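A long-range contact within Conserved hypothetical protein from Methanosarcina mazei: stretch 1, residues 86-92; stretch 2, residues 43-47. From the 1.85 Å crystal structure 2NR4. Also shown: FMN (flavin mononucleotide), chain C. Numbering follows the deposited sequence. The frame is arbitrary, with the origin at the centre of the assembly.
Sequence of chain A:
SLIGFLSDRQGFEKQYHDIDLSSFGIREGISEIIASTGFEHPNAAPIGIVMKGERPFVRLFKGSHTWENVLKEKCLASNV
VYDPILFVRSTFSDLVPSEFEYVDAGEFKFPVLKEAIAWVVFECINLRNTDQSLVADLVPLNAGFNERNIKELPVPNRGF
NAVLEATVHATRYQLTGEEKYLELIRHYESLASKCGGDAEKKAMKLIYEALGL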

# COMPACT_ATOMS: atom_id res chain seq x y z
N LEU A 86 -9.89 -8.64 -5.93
CA LEU A 86 -10.15 -8.02 -7.25
C LEU A 86 -8.90 -7.88 -8.10
O LEU A 86 -8.91 -8.14 -9.33
CB LEU A 86 -10.89 -6.70 -7.06
CG LEU A 86 -11.86 -6.09 -8.06
CD1 LEU A 86 -12.82 -7.15 -8.69
CD2 LEU A 86 -12.63 -5.03 -7.32
N PHE A 87 -7.77 -7.51 -7.49
CA PHE A 87 -6.52 -7.56 -8.23
C PHE A 87 -6.19 -8.89 -8.87
O PHE A 87 -5.73 -8.97 -10.00
CB PHE A 87 -5.32 -7.17 -7.32
CG PHE A 87 -4.83 -5.80 -7.54
CD1 PHE A 87 -3.90 -5.55 -8.54
CD2 PHE A 87 -5.30 -4.76 -6.77
CE1 PHE A 87 -3.45 -4.28 -8.75
CE2 PHE A 87 -4.85 -3.49 -6.99
CZ PHE A 87 -3.93 -3.27 -8.00
N VAL A 88 -6.34 -9.97 -8.10
CA VAL A 88 -5.93 -11.26 -8.58
C VAL A 88 -6.97 -11.72 -9.60
O VAL A 88 -6.61 -12.22 -10.64
CB VAL A 88 -5.77 -12.27 -7.43
CG1 VAL A 88 -5.53 -13.67 -7.96
CG2 VAL A 88 -4.57 -11.86 -6.51
N ARG A 89 -8.24 -11.52 -9.31
CA ARG A 89 -9.29 -11.90 -10.27
C ARG A 89 -9.13 -11.17 -11.59
O ARG A 89 -9.28 -11.77 -12.66
CB ARG A 89 -10.67 -11.62 -9.69
CG ARG A 89 -11.05 -12.57 -8.54
CD ARG A 89 -12.51 -12.44 -8.16
NE ARG A 89 -13.37 -12.54 -9.34
CZ ARG A 89 -14.27 -11.64 -9.73
NH1 ARG A 89 -14.49 -10.53 -9.02
NH2 ARG A 89 -14.95 -11.86 -10.85
N SER A 90 -8.83 -9.87 -11.55
CA SER A 90 -8.67 -9.15 -12.82
C SER A 90 -7.39 -9.57 -13.55
O SER A 90 -7.26 -9.38 -14.76
CB SER A 90 -8.70 -7.64 -12.60
OG SER A 90 -7.56 -7.25 -11.89
N THR A 91 -6.42 -10.12 -12.84
CA THR A 91 -5.20 -10.57 -13.50
C THR A 91 -5.38 -11.88 -14.22
O THR A 91 -4.91 -12.03 -15.34
CB THR A 91 -4.03 -10.77 -12.49
OG1 THR A 91 -3.78 -9.55 -11.83
CG2 THR A 91 -2.76 -11.29 -13.19
N PHE A 92 -6.04 -12.84 -13.57
CA PHE A 92 -6.06 -14.21 -14.06
C PHE A 92 -7.41 -14.65 -14.60
O PHE A 92 -7.54 -15.80 -15.06
CB PHE A 92 -5.65 -15.18 -12.94
CG PHE A 92 -4.23 -14.99 -12.50
CD1 PHE A 92 -3.16 -15.34 -13.33
CD2 PHE A 92 -3.95 -14.43 -11.26
CE1 PHE A 92 -1.83 -15.13 -12.92
CE2 PHE A 92 -2.64 -14.22 -10.86
CZ PHE A 92 -1.60 -14.58 -11.68
N1 FMN C . 0.66 -5.11 -17.91
C2 FMN C . 0.94 -4.05 -18.74
O2 FMN C . 0.85 -4.22 -19.96
N3 FMN C . 1.35 -2.84 -18.22
C4 FMN C . 1.46 -2.67 -16.85
O4 FMN C . 1.61 -1.56 -16.36
C4A FMN C . 1.16 -3.74 -16.00
N5 FMN C . 1.27 -3.59 -14.63
C5A FMN C . 0.95 -4.65 -13.78
C6 FMN C . 1.04 -4.48 -12.39
C7 FMN C . 0.73 -5.52 -11.53
C7M FMN C . 0.91 -5.32 -10.05
C8 FMN C . 0.33 -6.76 -12.08
C8M FMN C . -0.18 -7.86 -11.22
C9 FMN C . 0.23 -6.94 -13.47
C9A FMN C . 0.54 -5.86 -14.32
N10 FMN C . 0.45 -6.01 -15.71
C10 FMN C . 0.76 -4.96 -16.54
C1' FMN C . 0.17 -7.36 -16.30
C2' FMN C . -1.31 -7.42 -16.66
O2' FMN C . -2.08 -7.06 -15.55
C3' FMN C . -1.65 -8.85 -17.01
O3' FMN C . -0.89 -9.23 -18.15
C4' FMN C . -3.15 -9.03 -17.24
O4' FMN C . -3.36 -10.42 -17.27
C5' FMN C . -3.62 -8.38 -18.55
O5' FMN C . -4.91 -8.86 -18.89
P FMN C . -5.80 -8.32 -20.14
O1P FMN C . -5.46 -9.25 -21.31
O2P FMN C . -5.34 -6.89 -20.50
O3P FMN C . -7.27 -8.49 -19.75
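Stretch 2 (43-47) NAAPI

Residues 43-47 form an extended strand laid across the helix of residues 86-92. The two axes approach to 6.5 Å, and their N-to-C directions make an angle of 111° (signed crossing angle -111°), so the strand runs obliquely over the helix. The CA atoms come nearest at Ser-90 and Ala-45, 5.0 Å apart. So close an approach suits the small residues found here.

Strand alternation decides which residues meet the helix. The CA-to-CB bonds of Ala-44 and Pro-46 point toward it, while those of Ala-45 and Ile-47 point away. The methyl group of Ala-44 faces Ser-90, with the two CB atoms 4.1 Å apart.

Pro-46 has the largest area covered by the helix. Its ring holds phi near -62°, and with psi at 135° the residue still fits the extended strand; the compact ring rests on three helix residues. CG of Pro-46 lies 3.8 Å from CD1 of Phe-87, an apolar contact oblique to the aromatic ring; the same CG is also 3.2 Å from OG1 of Thr-91, and CD of Pro-46 is 3.3 Å from OG of Ser-90. Proline has no amide hydrogen to donate, and here it offers ring carbons to these hydroxyls.

No hydrogen bond joins the two stretches. The carbonyl oxygens Ser-90 O and Ala-44 O, 3.3 Å apart, are both acceptors. Thr-91 instead turns its hydroxyl back to its own helix, OG1 donating to Phe-87 O at 2.7 Å, so a polar side chain can be buried beside proline.

The ribityl chain of FMN bridges both elements through backbone carbonyls: FMN O2' donates to Pro-46 O (2.6 Å), and FMN O4' to Thr-91 O (3.0 Å). On the strand, the residues whose CA-to-CB bonds point away from the helix, Ala-45 and Ile-47, also approach the cofactor, with Ala-45 CB 3.4 Å from FMN O2P and Ile-47 CD1 3.5 Å from FMN C2.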

# COMPACT_ATOMS: atom_id res chain seq x y z
N ASN A 43 -13.47 -5.02 -19.94
CA ASN A 43 -12.35 -5.82 -19.53
C ASN A 43 -11.62 -5.07 -18.42
O ASN A 43 -11.61 -3.82 -18.40
CB ASN A 43 -11.36 -5.91 -20.69
CG ASN A 43 -10.19 -6.81 -20.38
OD1 ASN A 43 -9.03 -6.36 -20.19
ND2 ASN A 43 -10.48 -8.09 -20.30
N ALA A 44 -11.05 -5.81 -17.50
CA ALA A 44 -10.25 -5.18 -16.45
C ALA A 44 -8.90 -5.88 -16.37
O ALA A 44 -8.81 -7.09 -16.55
CB ALA A 44 -10.98 -5.32 -15.13
N ALA A 45 -7.84 -5.14 -16.06
CA ALA A 45 -6.51 -5.77 -15.87
C ALA A 45 -5.62 -4.83 -15.05
O ALA A 45 -5.70 -3.63 -15.24
CB ALA A 45 -5.87 -5.99 -17.23
N PRO A 46 -4.80 -5.36 -14.14
CA PRO A 46 -3.83 -4.48 -13.45
C PRO A 46 -2.85 -3.84 -14.41
O PRO A 46 -2.33 -4.48 -15.34
CB PRO A 46 -3.12 -5.40 -12.47
CG PRO A 46 -4.13 -6.44 -12.20
CD PRO A 46 -4.76 -6.72 -13.57
N ILE A 47 -2.64 -2.53 -14.20
CA ILE A 47 -1.76 -1.75 -15.05
C ILE A 47 -1.16 -0.68 -14.18
O ILE A 47 -1.83 -0.16 -13.30
CB ILE A 47 -2.59 -1.04 -16.17
CG1 ILE A 47 -3.25 -2.07 -17.11
CG2 ILE A 47 -1.74 -0.08 -16.96
CD1 ILE A 47 -2.27 -2.68 -18.11